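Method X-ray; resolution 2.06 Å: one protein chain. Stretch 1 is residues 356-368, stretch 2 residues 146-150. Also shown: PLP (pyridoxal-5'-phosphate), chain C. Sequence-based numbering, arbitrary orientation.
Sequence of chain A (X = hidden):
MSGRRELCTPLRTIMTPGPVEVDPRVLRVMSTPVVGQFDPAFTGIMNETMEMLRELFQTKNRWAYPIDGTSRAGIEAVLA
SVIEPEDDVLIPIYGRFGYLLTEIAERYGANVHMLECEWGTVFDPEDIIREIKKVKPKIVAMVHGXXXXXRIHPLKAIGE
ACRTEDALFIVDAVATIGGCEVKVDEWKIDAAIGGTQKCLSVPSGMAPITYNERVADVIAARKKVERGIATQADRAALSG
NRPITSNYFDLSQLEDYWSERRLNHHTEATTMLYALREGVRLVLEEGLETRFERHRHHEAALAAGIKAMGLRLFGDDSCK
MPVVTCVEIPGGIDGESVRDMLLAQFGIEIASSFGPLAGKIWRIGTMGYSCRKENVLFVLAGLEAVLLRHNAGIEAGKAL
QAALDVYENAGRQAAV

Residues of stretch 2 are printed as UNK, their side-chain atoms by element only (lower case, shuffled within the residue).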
# COMPACT_ATOMS: atom_id res chain seq x y z
N PRO A 356 -13.80 -22.89 -10.07
CA PRO A 356 -14.64 -24.09 -9.93
C PRO A 356 -16.12 -23.84 -9.53
O PRO A 356 -17.02 -24.61 -9.95
CB PRO A 356 -13.92 -24.93 -8.86
CG PRO A 356 -12.54 -24.37 -8.76
CD PRO A 356 -12.62 -22.92 -9.19
N LEU A 357 -16.35 -22.80 -8.74
CA LEU A 357 -17.70 -22.44 -8.32
C LEU A 357 -18.36 -21.43 -9.28
O LEU A 357 -19.50 -20.99 -9.04
CB LEU A 357 -17.71 -21.97 -6.84
CG LEU A 357 -17.10 -23.01 -5.88
CD1 LEU A 357 -17.30 -22.62 -4.44
CD2 LEU A 357 -17.69 -24.41 -6.12
N ALA A 358 -17.67 -21.11 -10.38
CA ALA A 358 -18.21 -20.15 -11.36
C ALA A 358 -19.56 -20.66 -11.83
O ALA A 358 -19.70 -21.84 -12.18
CB ALA A 358 -17.24 -19.98 -12.56
N GLY A 359 -20.56 -19.79 -11.73
CA GLY A 359 -21.93 -20.09 -12.16
C GLY A 359 -22.74 -20.91 -11.17
O GLY A 359 -23.91 -21.21 -11.43
N LYS A 360 -22.15 -21.34 -10.06
CA LYS A 360 -22.89 -22.16 -9.09
C LYS A 360 -23.48 -21.33 -7.97
O LYS A 360 -24.51 -21.67 -7.44
CB LYS A 360 -22.00 -23.25 -8.49
CG LYS A 360 -21.66 -24.38 -9.48
CD LYS A 360 -20.40 -25.15 -9.05
CE LYS A 360 -20.60 -25.83 -7.67
NZ LYS A 360 -20.93 -27.30 -7.71
N ILE A 361 -22.78 -20.26 -7.58
CA ILE A 361 -23.15 -19.55 -6.36
C ILE A 361 -23.00 -18.07 -6.49
O ILE A 361 -22.12 -17.58 -7.22
CB ILE A 361 -22.31 -19.99 -5.08
CG1 ILE A 361 -20.79 -20.00 -5.34
CG2 ILE A 361 -22.80 -21.29 -4.50
CD1 ILE A 361 -19.91 -19.98 -4.02
N TRP A 362 -23.84 -17.34 -5.78
CA TRP A 362 -23.48 -15.94 -5.45
C TRP A 362 -22.97 -15.97 -4.06
O TRP A 362 -23.39 -16.82 -3.31
CB TRP A 362 -24.66 -14.98 -5.47
CG TRP A 362 -25.40 -14.88 -6.77
CD1 TRP A 362 -25.02 -14.20 -7.93
CD2 TRP A 362 -26.70 -15.42 -7.03
NE1 TRP A 362 -26.03 -14.32 -8.90
CE2 TRP A 362 -27.07 -15.06 -8.37
CE3 TRP A 362 -27.60 -16.20 -6.27
CZ2 TRP A 362 -28.31 -15.47 -8.97
CZ3 TRP A 362 -28.83 -16.61 -6.85
CH2 TRP A 362 -29.15 -16.26 -8.20
N ARG A 363 -22.10 -15.02 -3.70
CA ARG A 363 -21.63 -14.91 -2.33
C ARG A 363 -22.07 -13.57 -1.75
O ARG A 363 -21.72 -12.51 -2.25
CB ARG A 363 -20.10 -15.08 -2.25
CG ARG A 363 -19.63 -16.42 -2.75
CD ARG A 363 -18.13 -16.50 -2.75
NE ARG A 363 -17.59 -15.73 -3.85
CZ ARG A 363 -16.50 -14.99 -3.78
NH1 ARG A 363 -15.79 -14.91 -2.67
NH2 ARG A 363 -16.10 -14.33 -4.84
N ILE A 364 -22.82 -13.61 -0.65
CA ILE A 364 -23.29 -12.36 -0.09
C ILE A 364 -22.49 -12.20 1.22
O ILE A 364 -22.58 -13.06 2.08
CB ILE A 364 -24.77 -12.35 0.18
CG1 ILE A 364 -25.55 -12.72 -1.12
CG2 ILE A 364 -25.23 -10.97 0.85
CD1 ILE A 364 -27.08 -12.74 -1.00
N GLY A 365 -21.70 -11.11 1.30
CA GLY A 365 -20.88 -10.77 2.47
C GLY A 365 -21.74 -9.99 3.44
O GLY A 365 -22.65 -9.23 3.00
N THR A 366 -21.55 -10.20 4.75
CA THR A 366 -22.22 -9.38 5.79
C THR A 366 -21.06 -9.07 6.73
O THR A 366 -20.94 -9.68 7.75
CB THR A 366 -23.34 -10.17 6.59
OG1 THR A 366 -22.87 -11.49 6.89
CG2 THR A 366 -24.62 -10.30 5.78
N MET A 367 -20.18 -8.14 6.34
CA MET A 367 -18.96 -7.85 7.06
C MET A 367 -18.89 -6.40 7.54
O MET A 367 -19.15 -5.48 6.73
CB MET A 367 -17.74 -8.02 6.09
CG MET A 367 -17.54 -9.49 5.57
SD MET A 367 -16.35 -9.45 4.24
CE MET A 367 -15.66 -11.13 4.37
N GLY A 368 -18.45 -6.15 8.79
CA GLY A 368 -18.17 -4.82 9.18
C GLY A 368 -19.36 -3.88 9.09
O GLY A 368 -20.49 -4.23 9.48
N UNK A 146 -12.12 -19.12 4.22
CA UNK A 146 -12.03 -18.98 2.73
C UNK A 146 -13.31 -18.38 2.24
O UNK A 146 -14.36 -19.08 2.31
c UNK A 146 -12.02 -20.36 2.02
c UNK A 146 -10.70 -21.05 1.90
o UNK A 146 -8.60 -20.72 0.89
o UNK A 146 -10.28 -19.63 0.04
c UNK A 146 -9.80 -20.41 0.88
N UNK A 147 -13.25 -17.15 1.72
CA UNK A 147 -14.42 -16.50 1.23
C UNK A 147 -14.80 -17.13 -0.07
O UNK A 147 -15.96 -17.04 -0.44
c UNK A 147 -14.24 -14.97 0.97
o UNK A 147 -13.10 -14.77 0.14
c UNK A 147 -14.03 -14.24 2.26
N UNK A 148 -13.83 -17.74 -0.76
CA UNK A 148 -14.10 -18.36 -2.05
C UNK A 148 -15.12 -19.49 -1.89
O UNK A 148 -15.89 -19.76 -2.77
c UNK A 148 -12.78 -18.89 -2.69
o UNK A 148 -12.19 -19.92 -1.87
N UNK A 149 -15.09 -20.18 -0.77
CA UNK A 149 -15.96 -21.33 -0.54
C UNK A 149 -16.97 -21.09 0.59
O UNK A 149 -17.92 -21.81 0.74
o UNK A 149 -14.56 -22.67 0.97
c UNK A 149 -14.11 -22.90 -1.45
c UNK A 149 -15.18 -22.64 -0.32
N UNK A 150 -16.77 -20.03 1.36
CA UNK A 150 -17.61 -19.72 2.52
C UNK A 150 -17.39 -20.58 3.76
O UNK A 150 -18.28 -20.63 4.62
N1 PLP C . -6.86 -13.76 1.83
C2 PLP C . -8.29 -14.04 2.04
C2A PLP C . -8.80 -15.09 2.82
C3 PLP C . -9.29 -13.26 1.44
O3 PLP C . -10.62 -13.51 1.64
C4 PLP C . -8.99 -12.17 0.65
C4A PLP C . -10.17 -11.32 0.02
C5 PLP C . -7.65 -11.86 0.43
C6 PLP C . -6.58 -12.63 0.99
C5A PLP C . -7.38 -10.71 -0.48
O4P PLP C . -6.58 -9.81 0.12
P PLP C . -6.34 -8.54 -0.79
O1P PLP C . -7.25 -8.53 -2.01
O2P PLP C . -4.71 -8.67 -1.05
O3P PLP C . -6.55 -7.16 0.15
O HOH W 1 -13.69 -12.70 -2.46

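Position 146 carries five side-chain atoms: three carbons in an unbranched run, the third bearing two oxygens. That is a carboxylate at the end of a two-carbon arm. The side chain is out of reach of stretch 1 and makes no contact with it. The residue is Glu-146.

Position 147 has three side-chain atoms: a CB that carries one oxygen and one carbon. CB is branched, and one arm is a hydroxyl. CB points toward stretch 1. The methyl lies 4.1 Å from Met-367 CE, an apolar contact. The hydroxyl oxygen lies 3.2 Å from PLP O3, within hydrogen-bonding distance. The residue is Thr-147. Its backbone makes the polar link to stretch 1: Arg-363 NH1 donates a hydrogen bond to Thr-147 O, 3.1 Å long. The N-H...O angle is 154°, and the carbonyl oxygen sits at the edge of the guanidinium, near its plane, where the N-H groups point.

Position 148 has two side-chain atoms, one carbon and then one oxygen. The side chain is short and unbranched and ends in a hydroxyl. Its CA-to-CB bond points away from stretch 1. The residue is Ser-148. Ser-148 OG donates a hydrogen bond to Glu-146 OE1 at 2.7 Å, so the hydroxyl is used within its own stretch. Stretch 1 meets its backbone instead: Leu-357 CD1 is 3.6 Å from Ser-148 O, and Arg-363 NH1 is 3.9 Å from Ser-148 CA.

Position 149 again shows a CB bearing one oxygen and one carbon. CB points away from stretch 1, yet the methyl carbon is 4.4 Å from Leu-357 CD1. The residue is Thr-149. Leu-357 CD1 also lies 4.3 Å from Thr-149 CA.

Position 150 has no side-chain atoms. It is Gly-150. Its phi of 75° is a value that favours glycine, and it does not touch stretch 1. Gly-150 N makes a weak hydrogen bond to Glu-146 O at 2.8 Å.

The contact is small, burying 235 Å² in total. It joins segments more than 200 residues apart. Arg-363 reaches out from a strand and anchors the loop through the carbonyl of Thr-147. Water 1 accepts a hydrogen bond from Arg-363 NH1 at 3.1 Å and makes a weak one with Thr-147 OG1 at 3.4 Å, a second, indirect link. Leu-357 packs against the backbone of Ser-148 and Thr-149, while Met-367 meets the Thr-147 methyl. Thr-147 therefore touches stretch 1 and the cofactor at once.

Stretch 2 146-150: ETSTG
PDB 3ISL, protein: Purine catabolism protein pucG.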